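Local coordinates for hypothetical protein, GDSL-like Lipase/Acylhydrolase family protein (Bacteroides uniformis, PDB 4M8K) that is uncharacterised but probably hydrolyses ester bonds of lipid or acylated substrates, as a GDSL-like lipase would, at residues 58-62 against 63-67; 212-215 against 216-220. All blocks are in the same frame, centred on the assembly; numbering follows the deposited sequence.

Interaction 1 of 2, residues 58-62 against 63-67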
# COMPACT_ATOMS: atom_id res chain seq x y z
N THR A 58 4.31 5.81 -18.42
CA THR A 58 3.20 5.75 -19.39
C THR A 58 2.60 4.32 -19.62
O THR A 58 1.56 4.17 -20.23
CB THR A 58 3.64 6.34 -20.76
OG1 THR A 58 4.60 5.50 -21.39
CG2 THR A 58 4.28 7.71 -20.61
N LYS A 59 3.24 3.28 -19.10
CA LYS A 59 2.86 1.89 -19.35
C LYS A 59 2.80 1.11 -18.06
O LYS A 59 3.63 1.30 -17.18
CB LYS A 59 3.90 1.22 -20.24
CG LYS A 59 3.95 1.77 -21.65
CD LYS A 59 5.05 1.07 -22.46
CE LYS A 59 5.80 2.01 -23.37
NZ LYS A 59 6.29 1.30 -24.58
N VAL A 60 1.83 0.20 -17.95
CA VAL A 60 1.67 -0.59 -16.72
C VAL A 60 2.91 -1.38 -16.40
O VAL A 60 3.16 -1.68 -15.24
CB VAL A 60 0.43 -1.51 -16.79
CG1 VAL A 60 0.62 -2.60 -17.86
CG2 VAL A 60 0.12 -2.12 -15.44
N GLU A 61 3.70 -1.72 -17.43
CA GLU A 61 4.90 -2.58 -17.27
C GLU A 61 6.04 -1.88 -16.55
O GLU A 61 6.98 -2.52 -16.08
CB GLU A 61 5.41 -3.05 -18.65
CG GLU A 61 4.44 -4.00 -19.33
CD GLU A 61 3.42 -3.33 -20.22
OE1 GLU A 61 3.27 -2.09 -20.20
OE2 GLU A 61 2.72 -4.06 -20.93
N GLU A 62 5.91 -0.57 -16.44
CA GLU A 62 6.87 0.28 -15.71
C GLU A 62 6.51 0.40 -14.24
O GLU A 62 7.32 0.89 -13.47
CB GLU A 62 6.92 1.69 -16.33
CG GLU A 62 7.51 1.75 -17.73
CD GLU A 62 7.05 2.93 -18.55
OE1 GLU A 62 6.07 3.61 -18.20
OE2 GLU A 62 7.70 3.19 -19.56
N THR A 63 5.31 -0.01 -13.83
CA THR A 63 4.90 0.13 -12.41
C THR A 63 5.73 -0.82 -11.51
O THR A 63 6.11 -1.91 -11.97
CB THR A 63 3.38 -0.14 -12.17
OG1 THR A 63 3.06 -1.50 -12.46
CG2 THR A 63 2.54 0.80 -13.06
N TRP A 64 5.91 -0.45 -10.24
CA TRP A 64 6.75 -1.22 -9.33
C TRP A 64 6.20 -2.62 -9.17
O TRP A 64 6.95 -3.58 -9.08
CB TRP A 64 6.92 -0.54 -7.95
CG TRP A 64 5.69 -0.57 -7.04
CD1 TRP A 64 4.74 0.37 -6.94
CD2 TRP A 64 5.34 -1.61 -6.14
NE1 TRP A 64 3.78 0.01 -6.01
CE2 TRP A 64 4.12 -1.23 -5.53
CE3 TRP A 64 5.91 -2.86 -5.82
CZ2 TRP A 64 3.46 -2.05 -4.59
CZ3 TRP A 64 5.29 -3.65 -4.89
CH2 TRP A 64 4.03 -3.26 -4.30
N TRP A 65 4.86 -2.73 -9.10
CA TRP A 65 4.20 -3.99 -8.70
C TRP A 65 4.12 -4.99 -9.86
O TRP A 65 4.19 -6.21 -9.64
CB TRP A 65 2.80 -3.75 -8.04
CG TRP A 65 1.95 -2.86 -8.82
CD1 TRP A 65 1.94 -1.52 -8.75
CD2 TRP A 65 1.11 -3.23 -9.89
NE1 TRP A 65 1.12 -1.01 -9.74
CE2 TRP A 65 0.58 -2.05 -10.43
CE3 TRP A 65 0.72 -4.46 -10.44
CZ2 TRP A 65 -0.33 -2.05 -11.50
CZ3 TRP A 65 -0.20 -4.46 -11.51
CH2 TRP A 65 -0.72 -3.26 -12.00
N TYR A 66 3.89 -4.48 -11.07
CA TYR A 66 3.85 -5.27 -12.28
C TYR A 66 5.23 -5.87 -12.50
O TYR A 66 5.37 -7.07 -12.78
CB TYR A 66 3.43 -4.44 -13.47
CG TYR A 66 3.27 -5.26 -14.71
CD1 TYR A 66 4.38 -5.69 -15.42
CD2 TYR A 66 2.00 -5.63 -15.16
CE1 TYR A 66 4.23 -6.46 -16.54
CE2 TYR A 66 1.85 -6.40 -16.30
CZ TYR A 66 2.97 -6.81 -16.97
OH TYR A 66 2.85 -7.60 -18.06
N ARG A 67 6.25 -5.03 -12.31
CA ARG A 67 7.64 -5.45 -12.38
C ARG A 67 7.92 -6.48 -11.35
O ARG A 67 8.45 -7.55 -11.66
CB ARG A 67 8.58 -4.26 -12.19
CG ARG A 67 8.69 -3.36 -13.42
CD ARG A 67 9.68 -2.22 -13.16
NE ARG A 67 11.03 -2.69 -12.77
CZ ARG A 67 12.02 -2.92 -13.63
NH1 ARG A 67 11.85 -2.77 -14.93
NH2 ARG A 67 13.18 -3.31 -13.20
O HOH W 1 9.82 -2.15 -16.46

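Interaction 2 of 2, residues 212-215 against 216-220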
# COMPACT_ATOMS: atom_id res chain seq x y z
N GLN A 212 11.38 1.38 -10.49
CA GLN A 212 12.39 0.32 -10.48
C GLN A 212 13.02 0.16 -9.13
O GLN A 212 13.25 -0.97 -8.67
CB GLN A 212 13.50 0.58 -11.50
CG GLN A 212 13.01 0.59 -12.94
CD GLN A 212 14.15 0.45 -13.95
OE1 GLN A 212 15.32 0.35 -13.57
NE2 GLN A 212 13.82 0.44 -15.22
N SER A 213 13.30 1.29 -8.50
CA SER A 213 13.90 1.27 -7.15
C SER A 213 12.97 0.62 -6.15
O SER A 213 13.42 -0.14 -5.26
CB SER A 213 14.30 2.69 -6.73
OG SER A 213 15.25 3.23 -7.65
N ILE A 214 11.67 0.94 -6.24
CA ILE A 214 10.67 0.35 -5.32
C ILE A 214 10.62 -1.17 -5.50
O ILE A 214 10.76 -1.93 -4.54
CB ILE A 214 9.25 0.92 -5.46
CG1 ILE A 214 9.23 2.40 -5.09
CG2 ILE A 214 8.29 0.12 -4.60
CD1 ILE A 214 7.93 3.12 -5.45
N ASP A 215 10.45 -1.59 -6.74
CA ASP A 215 10.54 -3.03 -7.12
C ASP A 215 11.74 -3.68 -6.48
O ASP A 215 11.60 -4.65 -5.73
CB ASP A 215 10.53 -3.14 -8.66
CG ASP A 215 10.91 -4.52 -9.22
OD1 ASP A 215 10.76 -5.55 -8.56
OD2 ASP A 215 11.42 -4.50 -10.36
N ALA A 216 12.93 -3.10 -6.71
CA ALA A 216 14.15 -3.72 -6.22
C ALA A 216 14.19 -3.76 -4.71
O ALA A 216 14.55 -4.79 -4.15
CB ALA A 216 15.41 -3.02 -6.77
N GLN A 217 13.78 -2.68 -4.05
CA GLN A 217 13.82 -2.64 -2.60
C GLN A 217 12.79 -3.57 -1.94
O GLN A 217 13.08 -4.14 -0.90
CB GLN A 217 13.65 -1.19 -2.09
CG GLN A 217 14.92 -0.40 -2.27
CD GLN A 217 14.75 1.08 -1.98
OE1 GLN A 217 14.11 1.47 -0.99
NE2 GLN A 217 15.36 1.91 -2.83
N VAL A 218 11.59 -3.68 -2.51
CA VAL A 218 10.61 -4.67 -2.02
C VAL A 218 11.21 -6.09 -2.14
O VAL A 218 11.16 -6.88 -1.19
CB VAL A 218 9.24 -4.52 -2.73
CG1 VAL A 218 8.31 -5.66 -2.38
CG2 VAL A 218 8.59 -3.19 -2.37
N TRP A 219 11.85 -6.39 -3.27
CA TRP A 219 12.41 -7.72 -3.50
C TRP A 219 13.56 -8.01 -2.53
O TRP A 219 13.61 -9.10 -1.98
CB TRP A 219 12.84 -7.91 -4.97
CG TRP A 219 13.47 -9.27 -5.28
CD1 TRP A 219 14.76 -9.50 -5.69
CD2 TRP A 219 12.86 -10.55 -5.15
NE1 TRP A 219 14.97 -10.84 -5.83
CE2 TRP A 219 13.83 -11.51 -5.53
CE3 TRP A 219 11.59 -10.99 -4.78
CZ2 TRP A 219 13.56 -12.87 -5.55
CZ3 TRP A 219 11.33 -12.34 -4.78
CH2 TRP A 219 12.31 -13.26 -5.16
N GLU A 220 14.39 -7.02 -2.22
CA GLU A 220 15.40 -7.18 -1.17
C GLU A 220 14.80 -7.74 0.13
O GLU A 220 15.42 -8.57 0.77
CB GLU A 220 16.11 -5.85 -0.85
CG GLU A 220 17.14 -5.35 -1.88
CD GLU A 220 17.57 -3.89 -1.62
OE1 GLU A 220 17.55 -3.48 -0.45
OE2 GLU A 220 17.91 -3.13 -2.58

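Interaction 1 of 2, residues 58-62 against 63-67
Tyr66 reaches back from the first turn of helix 64-71 over the 3-10 segment 60-62, and its atoms can be followed outward. CB lies 3.3 Å from Val60 O. With CG anti to the backbone N (chi1 -175°), the ring is carried back along the preceding chain: CD2 faces Val60 CG2, CD1 lies 3.7 Å from Glu61 CA, and CE1 meets Glu61 CG at the same separation. Farther out, Tyr66 CZ and OH still lie alongside Glu61 CG, at 4.0 and 4.1 Å, and the ring also stacks with His70. Glu61 N sits over one ring face, and Glu61 CA makes an off-centre CH-pi contact, 4.1 Å from the ring centroid. The Glu61 side chain then runs alongside the tyrosine in the same direction. Val60 CG2, which meets Tyr66 CD2, also touches Trp65 CH2.

Two bonds from Thr63 grip Val60 O. Thr63 OG1 donates to Val60 O in the carbonyl plane at 2.8 Å, whereas Thr63 N approaches the same oxygen from above that plane. Arg67, whose NE is turned to Asp215, adds a water bridge, its NH1 giving to a water that donates to Glu61 O. As the helix N-cap, the Thr63 hydroxyl donates to Val60 O and at the same time accepts weakly from Tyr66 N, which links the carbonyl at the start of the 3-10 turn to the first turn of the helix.

Interaction 2 of 2, residues 212-215 against 216-220
Gln212 opens the run of i to i+4 bonds that joins these two parts of helix 208-222: Ala216 N donates to Gln212 O at 2.9 Å, and Ala216 CB rests near the same oxygen. At Ser213 the carbonyl receives Gln217 N, with an N-H...O angle of 158°, and is flanked by the glutamine side chain as well. Gln217 CB is 3.3 Å from Ser213 O, and the extended chain beyond it brings NE2 to 4.1 Å from Ser213 CB. The amide lies beside Ser213, and its NE2 donates to His197 O; an alanine in place of Gln217 would probably leave the His197 carbonyl without this donor and uncover the side of Ser213.

Ile214 O takes the straightest bond of the set, from Val218 N at 173°. Ile214 CG2, anti to the backbone N, leans toward the next turn and meets Val218 CG2 at 4.0 Å, the two branched side chains packing one turn apart on the flank that faces helix 64-71. Asp215 O accepts from Trp219 N at 3.0 Å, while the Asp215 carboxylate is directed to Arg67. The backbone bonds thus consume four successive carbonyls, and the polar ends of Gln217 and Asp215 are spent on other parts of the fold, tying helix 208-222 to helix 64-71 and to the loop that holds His197.

In the fold
Along the chain, the loop after strand 22-27 comes first, and interaction 1 joins its last turn to helix 64-71, which leads into edge strand 75-81 of the parallel sheet. The chain then builds the remaining strands before interaction 2 forms within the final helix, 208-222. Both contacts are local and lie in series: neither encloses nor crosses the other, and each lies within a continuous run of ten residues or fewer. The centres of interaction 1 and interaction 2 are about 12 Å apart, yet the two touch directly. Arg67 NE and Asp215 OD2 form a 3.0 Å salt bridge, and Trp64 CG packs 3.6 Å from Ile214 CG2, joining an early helix to the C-terminal one.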